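Local coordinates for conserved hypothetical protein (Xanthomonas campestris, PDB 1TTZ) that is of unknown function but, as a small glutaredoxin-family protein with a thioredoxin-type fold, probably takes part in thiol-disulfide exchange, at residues Y6-C11 with V32-D37; H12-A17 with R47-R52; M55-D60 with R69-A74. One frame throughout, in Å; residues are numbered along the deposited sequence.

In the fold
The three contacts illustrate how one small thioredoxin-type fold is put together beside a probable CxxC redox site. Contact 1 pairs the two parallel strands, contact 2 sets the helix that follows the first of them against the turn leading into strand 50-52, and contact 3 lays the last helix against edge strand 58-60. Contacts 1 and 2 have centres about 10 Å apart and share that site: 6-11 ends in Cys11, 12-17 holds Cys14. Contacts 2 and 3, centres about 14 Å apart, are joined by a probable hydrogen bond from Leu59 N to Leu51 O (2.8 Å). Contact 3 lies about 20 Å from contact 1, centre to centre, across the middle of the chain.

Contact 1: Y6-C11 with V32-D37; sequences YQRDDC and VFIDDD
Gln7 and Phe33 come together through two different first torsions: Gln7 CG sits between its backbone N and carbonyl carbon (chi1 61°), while Phe33 CG stands anti to its own carbonyl carbon (chi1 -68°). The two side chains then run side by side in the same direction, Gln7 CG 3.4 Å from Phe33 CE1, with the amide turned only 26° from the ring plane. The backbones of the two strands pair in parallel. Gln7 N donates to Val32 O (3.1 Å), and Ile34 N to Gln7 O (3.0 Å). Tyr6 and Val32 occupy the other face of the sheet, where Tyr6 CE2 meets Val32 CG1 at 3.8 Å; helix 38-44 packs here, Leu40 touching both and Tyr44 stacking on the Tyr6 ring.

Further along, a side chain takes over as acceptor. Asp35 OD2 offers its syn lone pair to Asp9 N (2.8 Å), standing in for a backbone carbonyl. The same oxygen lies 3.1 Å from Asp9 OD2, a like-charge approach that may raise the proton affinity of one of these carboxylates. Asp35 OD1 faces the in-plane edge of the Arg8 guanidinium, but this salt bridge is long, 3.9 Å to NH1; stronger partners are Gly45 O and Glu41. Ile34 CD1 lies over one guanidinium face. The pairing is that of a beta-alpha-beta unit, strands 3-7 and 29-33 linked by helix 12-23, which opens the thioredoxin fold.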
loop_
_atom_site.group_PDB
_atom_site.type_symbol
_atom_site.label_atom_id
_atom_site.label_comp_id
_atom_site.label_asym_id
_atom_site.label_seq_id
_atom_site.Cartn_x
_atom_site.Cartn_y
_atom_site.Cartn_z
ATOM N N TYR A 6 2.970 -2.301 -1.815
ATOM C CA TYR A 6 4.357 -2.615 -1.561
ATOM C C TYR A 6 4.486 -2.833 -0.058
ATOM O O TYR A 6 4.091 -1.983 0.744
ATOM C CB TYR A 6 5.275 -1.476 -2.023
ATOM C CG TYR A 6 5.316 -1.325 -3.522
ATOM C CD1 TYR A 6 4.529 -0.377 -4.172
ATOM C CD2 TYR A 6 6.119 -2.159 -4.299
ATOM C CE1 TYR A 6 4.541 -0.262 -5.571
ATOM C CE2 TYR A 6 6.139 -2.051 -5.693
ATOM C CZ TYR A 6 5.350 -1.101 -6.319
ATOM O OH TYR A 6 5.381 -0.980 -7.688
ATOM N N GLN A 7 5.007 -3.992 0.320
ATOM C CA GLN A 7 5.198 -4.306 1.725
ATOM C C GLN A 7 6.416 -5.192 1.917
ATOM O O GLN A 7 7.065 -5.590 0.953
ATOM C CB GLN A 7 3.951 -4.989 2.303
ATOM C CG GLN A 7 3.556 -6.317 1.668
ATOM C CD GLN A 7 2.333 -6.942 2.333
ATOM O OE1 GLN A 7 2.304 -7.137 3.547
ATOM N NE2 GLN A 7 1.320 -7.260 1.533
ATOM N N ARG A 8 6.744 -5.471 3.171
ATOM C CA ARG A 8 7.875 -6.333 3.474
ATOM C C ARG A 8 7.348 -7.424 4.388
ATOM O O ARG A 8 6.319 -7.242 5.043
ATOM C CB ARG A 8 8.998 -5.552 4.178
ATOM C CG ARG A 8 8.625 -5.070 5.571
ATOM C CD ARG A 8 9.834 -4.706 6.428
ATOM N NE ARG A 8 10.519 -3.490 5.995
ATOM C CZ ARG A 8 11.504 -3.456 5.104
ATOM N NH1 ARG A 8 11.930 -4.581 4.539
ATOM N NH2 ARG A 8 12.070 -2.296 4.785
ATOM N N ASP A 9 8.040 -8.556 4.428
ATOM C CA ASP A 9 7.621 -9.665 5.281
ATOM C C ASP A 9 7.841 -9.347 6.755
ATOM O O ASP A 9 8.738 -8.582 7.110
ATOM C CB ASP A 9 8.383 -10.942 4.919
ATOM C CG ASP A 9 7.894 -11.564 3.628
ATOM O OD1 ASP A 9 6.694 -11.905 3.557
ATOM O OD2 ASP A 9 8.705 -11.713 2.685
ATOM N N ASP A 10 7.015 -9.947 7.606
ATOM C CA ASP A 10 7.098 -9.748 9.046
ATOM C C ASP A 10 7.047 -8.263 9.417
ATOM O O ASP A 10 8.044 -7.685 9.855
ATOM C CB ASP A 10 8.382 -10.392 9.592
ATOM C CG ASP A 10 8.410 -10.443 11.111
ATOM O OD1 ASP A 10 7.418 -10.930 11.701
ATOM O OD2 ASP A 10 9.415 -10.004 11.714
ATOM N N CYS A 11 5.879 -7.653 9.226
ATOM C CA CYS A 11 5.680 -6.246 9.556
ATOM C C CYS A 11 4.228 -5.997 9.945
ATOM O O CYS A 11 3.317 -6.169 9.134
ATOM C CB CYS A 11 6.050 -5.349 8.373
ATOM S SG CYS A 11 5.776 -3.586 8.685
ATOM N N VAL A 32 3.497 -6.754 -3.530
ATOM C CA VAL A 32 4.833 -6.865 -4.085
ATOM C C VAL A 32 5.733 -6.698 -2.872
ATOM O O VAL A 32 5.742 -5.646 -2.243
ATOM C CB VAL A 32 5.138 -5.753 -5.113
ATOM C CG1 VAL A 32 6.609 -5.817 -5.528
ATOM C CG2 VAL A 32 4.270 -5.921 -6.335
ATOM N N PHE A 33 6.455 -7.758 -2.523
ATOM C CA PHE A 33 7.360 -7.737 -1.380
ATOM C C PHE A 33 8.735 -7.242 -1.793
ATOM O O PHE A 33 9.365 -7.808 -2.679
ATOM C CB PHE A 33 7.437 -9.132 -0.779
ATOM C CG PHE A 33 6.164 -9.555 -0.129
ATOM C CD1 PHE A 33 5.895 -9.192 1.186
ATOM C CD2 PHE A 33 5.199 -10.264 -0.849
ATOM C CE1 PHE A 33 4.676 -9.527 1.788
ATOM C CE2 PHE A 33 3.974 -10.604 -0.257
ATOM C CZ PHE A 33 3.716 -10.231 1.065
ATOM N N ILE A 34 9.193 -6.188 -1.128
ATOM C CA ILE A 34 10.469 -5.549 -1.432
ATOM C C ILE A 34 11.701 -6.248 -0.874
ATOM O O ILE A 34 12.819 -5.981 -1.307
ATOM C CB ILE A 34 10.475 -4.100 -0.896
ATOM C CG1 ILE A 34 10.436 -4.123 0.635
ATOM C CG2 ILE A 34 9.252 -3.349 -1.405
ATOM C CD1 ILE A 34 10.646 -2.770 1.293
ATOM N N ASP A 35 11.488 -7.128 0.094
ATOM C CA ASP A 35 12.569 -7.846 0.756
ATOM C C ASP A 35 13.784 -8.230 -0.082
ATOM O O ASP A 35 14.906 -7.848 0.242
ATOM C CB ASP A 35 11.993 -9.079 1.447
ATOM C CG ASP A 35 11.004 -8.715 2.534
ATOM O OD1 ASP A 35 11.443 -8.290 3.623
ATOM O OD2 ASP A 35 9.786 -8.834 2.294
ATOM N N ASP A 36 13.575 -8.964 -1.164
ATOM C CA ASP A 36 14.706 -9.392 -1.979
ATOM C C ASP A 36 14.913 -8.613 -3.270
ATOM O O ASP A 36 15.310 -9.178 -4.288
ATOM C CB ASP A 36 14.571 -10.882 -2.279
ATOM C CG ASP A 36 14.512 -11.716 -1.016
ATOM O OD1 ASP A 36 15.504 -11.701 -0.253
ATOM O OD2 ASP A 36 13.473 -12.375 -0.779
ATOM N N ASP A 37 14.649 -7.311 -3.221
ATOM C CA ASP A 37 14.816 -6.449 -4.381
ATOM C C ASP A 37 15.479 -5.165 -3.907
ATOM O O ASP A 37 14.834 -4.299 -3.321
ATOM C CB ASP A 37 13.458 -6.138 -5.005
ATOM C CG ASP A 37 13.579 -5.437 -6.339
ATOM O OD1 ASP A 37 14.298 -4.420 -6.416
ATOM O OD2 ASP A 37 12.947 -5.898 -7.312
#

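Contact 2: H12-A17 with R47-R52; sequences HLCDQA and RVPVLR
Pro49 turns its puckered ring to Leu13, Cys14 and Ala17 of helix 12-23, and the flat peptide group before it, from Val48, is cis: beside a CxxC helix start, this is the cis-proline feature of the thioredoxin fold. Ala17 CB meets Pro49 CB at 3.6 Å, Leu13 CB meets Pro49 CD at 3.7 Å, and the carbonyl O of Leu13 approaches Pro49 CG to 3.5 Å. The one aromatic ring of the two segments, that of His12, takes no part across the contact and carries Gln16 CG of its own helix on one face, displaced toward the rim.

No hydrogen bond crosses the contact; it is held by apolar surfaces, most of them buried. Loop residues extend the packing, with Trp61 touching Leu13 and Pro49, and Phe63 lying on Ala17. Beyond the proline the chain enters the sheet, where Val50 pairs through its backbone with Tyr6 and Leu51 with Leu59, so the turn is anchored on the strand side as well as against the helix.

Cys14 is the second cysteine of the motif. Its SG stands anti to the carbonyl carbon (chi1 -74°), which sets the sulfur against the proline-bearing turn: SG lies 4.3 Å from Val48 CB. In relatives, the cis-proline loop lies beside the redox cysteines and helps to receive the substrate; a similar role here is plausible but inferred. The thiols of Cys11 and Cys14 are not joined as a disulfide. On the proline side, the nearest ring atom to Cys14 SG is Pro49 CB, at 3.9 Å.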
loop_
_atom_site.group_PDB
_atom_site.type_symbol
_atom_site.label_atom_id
_atom_site.label_comp_id
_atom_site.label_asym_id
_atom_site.label_seq_id
_atom_site.Cartn_x
_atom_site.Cartn_y
_atom_site.Cartn_z
ATOM N N HIS A 12 4.023 -5.595 11.193
ATOM C CA HIS A 12 2.690 -5.313 11.705
ATOM C C HIS A 12 2.009 -4.174 10.936
ATOM O O HIS A 12 0.797 -4.200 10.725
ATOM C CB HIS A 12 2.772 -4.958 13.190
ATOM C CG HIS A 12 1.465 -4.535 13.784
ATOM N ND1 HIS A 12 0.397 -5.394 13.925
ATOM C CD2 HIS A 12 1.051 -3.337 14.258
ATOM C CE1 HIS A 12 -0.621 -4.742 14.461
ATOM N NE2 HIS A 12 -0.250 -3.492 14.672
ATOM N N LEU A 13 2.783 -3.174 10.526
ATOM C CA LEU A 13 2.217 -2.044 9.784
ATOM C C LEU A 13 1.666 -2.513 8.446
ATOM O O LEU A 13 0.616 -2.050 7.999
ATOM C CB LEU A 13 3.271 -0.962 9.554
ATOM C CG LEU A 13 4.025 -0.471 10.796
ATOM C CD1 LEU A 13 4.904 0.708 10.408
ATOM C CD2 LEU A 13 3.030 -0.062 11.889
ATOM N N CYS A 14 2.382 -3.436 7.811
ATOM C CA CYS A 14 1.955 -3.979 6.530
ATOM C C CYS A 14 0.685 -4.806 6.696
ATOM O O CYS A 14 -0.209 -4.753 5.857
ATOM C CB CYS A 14 3.066 -4.834 5.909
ATOM S SG CYS A 14 4.454 -3.871 5.228
ATOM N N ASP A 15 0.601 -5.570 7.781
ATOM C CA ASP A 15 -0.590 -6.372 8.021
ATOM C C ASP A 15 -1.777 -5.450 8.216
ATOM O O ASP A 15 -2.889 -5.774 7.816
ATOM C CB ASP A 15 -0.436 -7.238 9.269
ATOM C CG ASP A 15 0.730 -8.191 9.176
ATOM O OD1 ASP A 15 1.067 -8.622 8.050
ATOM O OD2 ASP A 15 1.302 -8.510 10.235
ATOM N N GLN A 16 -1.535 -4.297 8.836
ATOM C CA GLN A 16 -2.600 -3.326 9.073
ATOM C C GLN A 16 -3.079 -2.699 7.768
ATOM O O GLN A 16 -4.256 -2.367 7.630
ATOM C CB GLN A 16 -2.128 -2.219 10.011
ATOM C CG GLN A 16 -1.825 -2.659 11.429
ATOM C CD GLN A 16 -1.393 -1.492 12.305
ATOM O OE1 GLN A 16 -2.223 -0.799 12.897
ATOM N NE2 GLN A 16 -0.092 -1.254 12.367
ATOM N N ALA A 17 -2.163 -2.524 6.816
ATOM C CA ALA A 17 -2.531 -1.951 5.524
ATOM C C ALA A 17 -3.480 -2.937 4.849
ATOM O O ALA A 17 -4.470 -2.549 4.238
ATOM C CB ALA A 17 -1.296 -1.739 4.665
ATOM N N ARG A 47 9.368 3.420 3.895
ATOM C CA ARG A 47 7.980 3.856 3.739
ATOM C C ARG A 47 6.888 2.788 3.814
ATOM O O ARG A 47 5.741 3.110 4.122
ATOM C CB ARG A 47 7.835 4.599 2.407
ATOM C CG ARG A 47 8.768 5.792 2.229
ATOM C CD ARG A 47 8.909 6.105 0.743
ATOM N NE ARG A 47 7.601 6.265 0.118
ATOM C CZ ARG A 47 7.381 6.214 -1.193
ATOM N NH1 ARG A 47 8.390 6.002 -2.027
ATOM N NH2 ARG A 47 6.148 6.369 -1.665
ATOM N N VAL A 48 7.228 1.534 3.523
ATOM C CA VAL A 48 6.243 0.452 3.548
ATOM C C VAL A 48 5.439 0.395 4.851
ATOM O O VAL A 48 5.971 0.614 5.942
ATOM C CB VAL A 48 6.906 -0.943 3.316
ATOM C CG1 VAL A 48 7.248 -1.122 1.838
ATOM C CG2 VAL A 48 8.162 -1.086 4.175
ATOM N N PRO A 49 4.140 0.087 4.751
ATOM C CA PRO A 49 3.385 -0.205 3.530
ATOM C C PRO A 49 3.040 1.027 2.694
ATOM O O PRO A 49 2.709 2.089 3.229
ATOM C CB PRO A 49 2.138 -0.896 4.064
ATOM C CG PRO A 49 1.907 -0.151 5.352
ATOM C CD PRO A 49 3.297 -0.121 5.942
ATOM N N VAL A 50 3.112 0.865 1.376
ATOM C CA VAL A 50 2.801 1.938 0.437
ATOM C C VAL A 50 1.857 1.409 -0.639
ATOM O O VAL A 50 2.090 0.345 -1.205
ATOM C CB VAL A 50 4.076 2.467 -0.258
ATOM C CG1 VAL A 50 3.702 3.458 -1.351
ATOM C CG2 VAL A 50 4.991 3.129 0.758
ATOM N N LEU A 51 0.787 2.148 -0.904
ATOM C CA LEU A 51 -0.183 1.757 -1.924
ATOM C C LEU A 51 0.039 2.572 -3.194
ATOM O O LEU A 51 0.257 3.781 -3.130
ATOM C CB LEU A 51 -1.609 1.994 -1.425
ATOM C CG LEU A 51 -2.315 0.821 -0.748
ATOM C CD1 LEU A 51 -3.574 1.326 -0.064
ATOM C CD2 LEU A 51 -2.652 -0.259 -1.784
ATOM N N ARG A 52 -0.017 1.915 -4.346
ATOM C CA ARG A 52 0.176 2.613 -5.611
ATOM C C ARG A 52 -0.955 2.216 -6.559
ATOM O O ARG A 52 -1.274 1.034 -6.679
ATOM C CB ARG A 52 1.536 2.224 -6.206
ATOM C CG ARG A 52 1.921 2.943 -7.494
ATOM C CD ARG A 52 3.164 2.308 -8.103
ATOM N NE ARG A 52 3.529 2.893 -9.392
ATOM C CZ ARG A 52 4.283 3.978 -9.538
ATOM N NH1 ARG A 52 4.561 4.435 -10.751
ATOM N NH2 ARG A 52 4.770 4.603 -8.474
#

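Contact 3: M55-D60 with R69-A74; sequences MGRELD and RAWLDA
Trp71 is sandwiched between Arg57 and Leu59, two residues of one chain segment whose side chains approach the indole from opposite faces. Its CG stands anti to the backbone N (chi1 176°), on the side of strand 58-60, and the indole continues from there. On one face lies the guanidinium of Arg57, stacked with centres 4.0 Å apart and planes 17° from parallel, a cation-pi contact over the five-membered ring. On the other, Leu59 CB sits over the same ring, 3.9 Å from its centroid, as a CH-pi contact, and both Leu59 methyls rest near the Trp71 CG end.

The Arg57 chain bends at chi3 (-51°), and the guanidinium beyond the bend grips a single carbonyl end-on: NH1 and NH2 donate to Trp71 O at 3.2 and 3.0 Å, the oxygen lying almost in the guanidinium plane. Ala74 N also donates to Trp71 O, giving it three donors at the C-terminal end of the helix, where the helix dipole would be expected to favour a positive group. Arg57 NE forms a salt bridge with Asp53, at the start of the loop that leads to the strand.

At the indole edge a water bridges the two segments, accepting from Trp71 NE1 (3.1 Å) and donating to Glu58 O (3.2 Å). Together Arg57, Trp71 and Leu59 fasten the C-terminal helix to the outer strand of the antiparallel hairpin that completes the thioredoxin-type sheet.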
loop_
_atom_site.group_PDB
_atom_site.type_symbol
_atom_site.label_atom_id
_atom_site.label_comp_id
_atom_site.label_asym_id
_atom_site.label_seq_id
_atom_site.Cartn_x
_atom_site.Cartn_y
_atom_site.Cartn_z
HETATM N N MSE A 55 -2.611 4.809 -12.010
HETATM C CA MSE A 55 -2.157 6.133 -12.426
HETATM C C MSE A 55 -0.758 6.458 -11.928
HETATM O O MSE A 55 -0.125 7.398 -12.405
HETATM C CB MSE A 55 -3.125 7.201 -11.918
HETATM C CG MSE A 55 -3.761 8.030 -13.014
HETATM SE SE MSE A 55 -4.602 6.922 -14.358
HETATM C CE MSE A 55 -3.332 7.170 -15.808
ATOM N N GLY A 56 -0.279 5.687 -10.961
ATOM C CA GLY A 56 1.044 5.934 -10.430
ATOM C C GLY A 56 1.017 6.731 -9.141
ATOM O O GLY A 56 2.071 7.042 -8.590
ATOM N N ARG A 57 -0.176 7.079 -8.662
ATOM C CA ARG A 57 -0.295 7.825 -7.412
ATOM C C ARG A 57 0.074 6.890 -6.279
ATOM O O ARG A 57 -0.136 5.684 -6.377
ATOM C CB ARG A 57 -1.726 8.313 -7.186
ATOM C CG ARG A 57 -2.211 9.414 -8.109
ATOM C CD ARG A 57 -3.543 9.950 -7.585
ATOM N NE ARG A 57 -4.475 8.853 -7.350
ATOM C CZ ARG A 57 -5.380 8.820 -6.379
ATOM N NH1 ARG A 57 -5.495 9.831 -5.529
ATOM N NH2 ARG A 57 -6.166 7.760 -6.257
ATOM N N GLU A 58 0.618 7.439 -5.204
ATOM C CA GLU A 58 1.002 6.619 -4.068
ATOM C C GLU A 58 0.540 7.188 -2.729
ATOM O O GLU A 58 0.492 8.404 -2.529
ATOM C CB GLU A 58 2.522 6.388 -4.075
ATOM C CG GLU A 58 2.983 5.404 -5.159
ATOM C CD GLU A 58 4.468 5.078 -5.096
ATOM O OE1 GLU A 58 4.894 4.128 -5.789
ATOM O OE2 GLU A 58 5.211 5.770 -4.365
ATOM N N LEU A 59 0.169 6.282 -1.829
ATOM C CA LEU A 59 -0.301 6.632 -0.495
ATOM C C LEU A 59 0.617 5.910 0.482
ATOM O O LEU A 59 0.675 4.677 0.483
ATOM C CB LEU A 59 -1.735 6.140 -0.300
ATOM C CG LEU A 59 -2.441 6.571 0.987
ATOM C CD1 LEU A 59 -2.674 8.077 0.963
ATOM C CD2 LEU A 59 -3.770 5.825 1.108
ATOM N N ASP A 60 1.334 6.671 1.303
ATOM C CA ASP A 60 2.259 6.089 2.270
ATOM C C ASP A 60 1.632 5.909 3.643
ATOM O O ASP A 60 0.794 6.702 4.054
ATOM C CB ASP A 60 3.500 6.968 2.429
ATOM C CG ASP A 60 4.353 7.027 1.176
ATOM O OD1 ASP A 60 5.411 7.689 1.221
ATOM O OD2 ASP A 60 3.974 6.421 0.155
ATOM N N ARG A 69 -10.079 5.112 1.628
ATOM C CA ARG A 69 -11.270 5.240 0.798
ATOM C C ARG A 69 -11.323 6.614 0.131
ATOM O O ARG A 69 -11.710 6.727 -1.032
ATOM C CB ARG A 69 -12.527 4.979 1.644
ATOM C CG ARG A 69 -13.860 5.334 0.979
ATOM C CD ARG A 69 -13.944 4.886 -0.478
ATOM N NE ARG A 69 -13.754 3.452 -0.644
ATOM C CZ ARG A 69 -13.566 2.857 -1.819
ATOM N NH1 ARG A 69 -13.545 3.572 -2.940
ATOM N NH2 ARG A 69 -13.390 1.543 -1.872
ATOM N N ALA A 70 -10.917 7.652 0.854
ATOM C CA ALA A 70 -10.919 9.002 0.294
ATOM C C ALA A 70 -9.848 9.131 -0.795
ATOM O O ALA A 70 -10.073 9.749 -1.834
ATOM C CB ALA A 70 -10.674 10.040 1.399
ATOM N N TRP A 71 -8.680 8.548 -0.553
ATOM C CA TRP A 71 -7.600 8.611 -1.525
ATOM C C TRP A 71 -8.069 7.977 -2.827
ATOM O O TRP A 71 -7.877 8.533 -3.905
ATOM C CB TRP A 71 -6.374 7.877 -0.988
ATOM C CG TRP A 71 -5.238 7.795 -1.960
ATOM C CD1 TRP A 71 -4.430 8.814 -2.373
ATOM C CD2 TRP A 71 -4.771 6.618 -2.624
ATOM N NE1 TRP A 71 -3.484 8.343 -3.253
ATOM C CE2 TRP A 71 -3.673 6.993 -3.424
ATOM C CE3 TRP A 71 -5.174 5.275 -2.615
ATOM C CZ2 TRP A 71 -2.970 6.071 -4.212
ATOM C CZ3 TRP A 71 -4.474 4.356 -3.397
ATOM C CH2 TRP A 71 -3.385 4.761 -4.183
ATOM N N LEU A 72 -8.694 6.812 -2.717
ATOM C CA LEU A 72 -9.209 6.110 -3.887
ATOM C C LEU A 72 -10.238 6.958 -4.642
ATOM O O LEU A 72 -10.175 7.088 -5.865
ATOM C CB LEU A 72 -9.863 4.799 -3.463
ATOM C CG LEU A 72 -8.941 3.735 -2.878
ATOM C CD1 LEU A 72 -9.774 2.599 -2.316
ATOM C CD2 LEU A 72 -7.997 3.230 -3.958
ATOM N N ASP A 73 -11.182 7.534 -3.906
ATOM C CA ASP A 73 -12.229 8.341 -4.523
ATOM C C ASP A 73 -11.737 9.673 -5.054
ATOM O O ASP A 73 -12.454 10.350 -5.785
ATOM C CB ASP A 73 -13.361 8.601 -3.532
ATOM C CG ASP A 73 -14.056 7.336 -3.101
ATOM O OD1 ASP A 73 -13.968 6.326 -3.832
ATOM O OD2 ASP A 73 -14.704 7.357 -2.038
ATOM N N ALA A 74 -10.523 10.053 -4.681
ATOM C CA ALA A 74 -9.952 11.318 -5.123
ATOM C C ALA A 74 -9.262 11.177 -6.479
ATOM O O ALA A 74 -8.786 12.162 -7.041
ATOM C CB ALA A 74 -8.966 11.836 -4.079
HETATM O O HOH W 1 -1.398 10.442 -4.100
#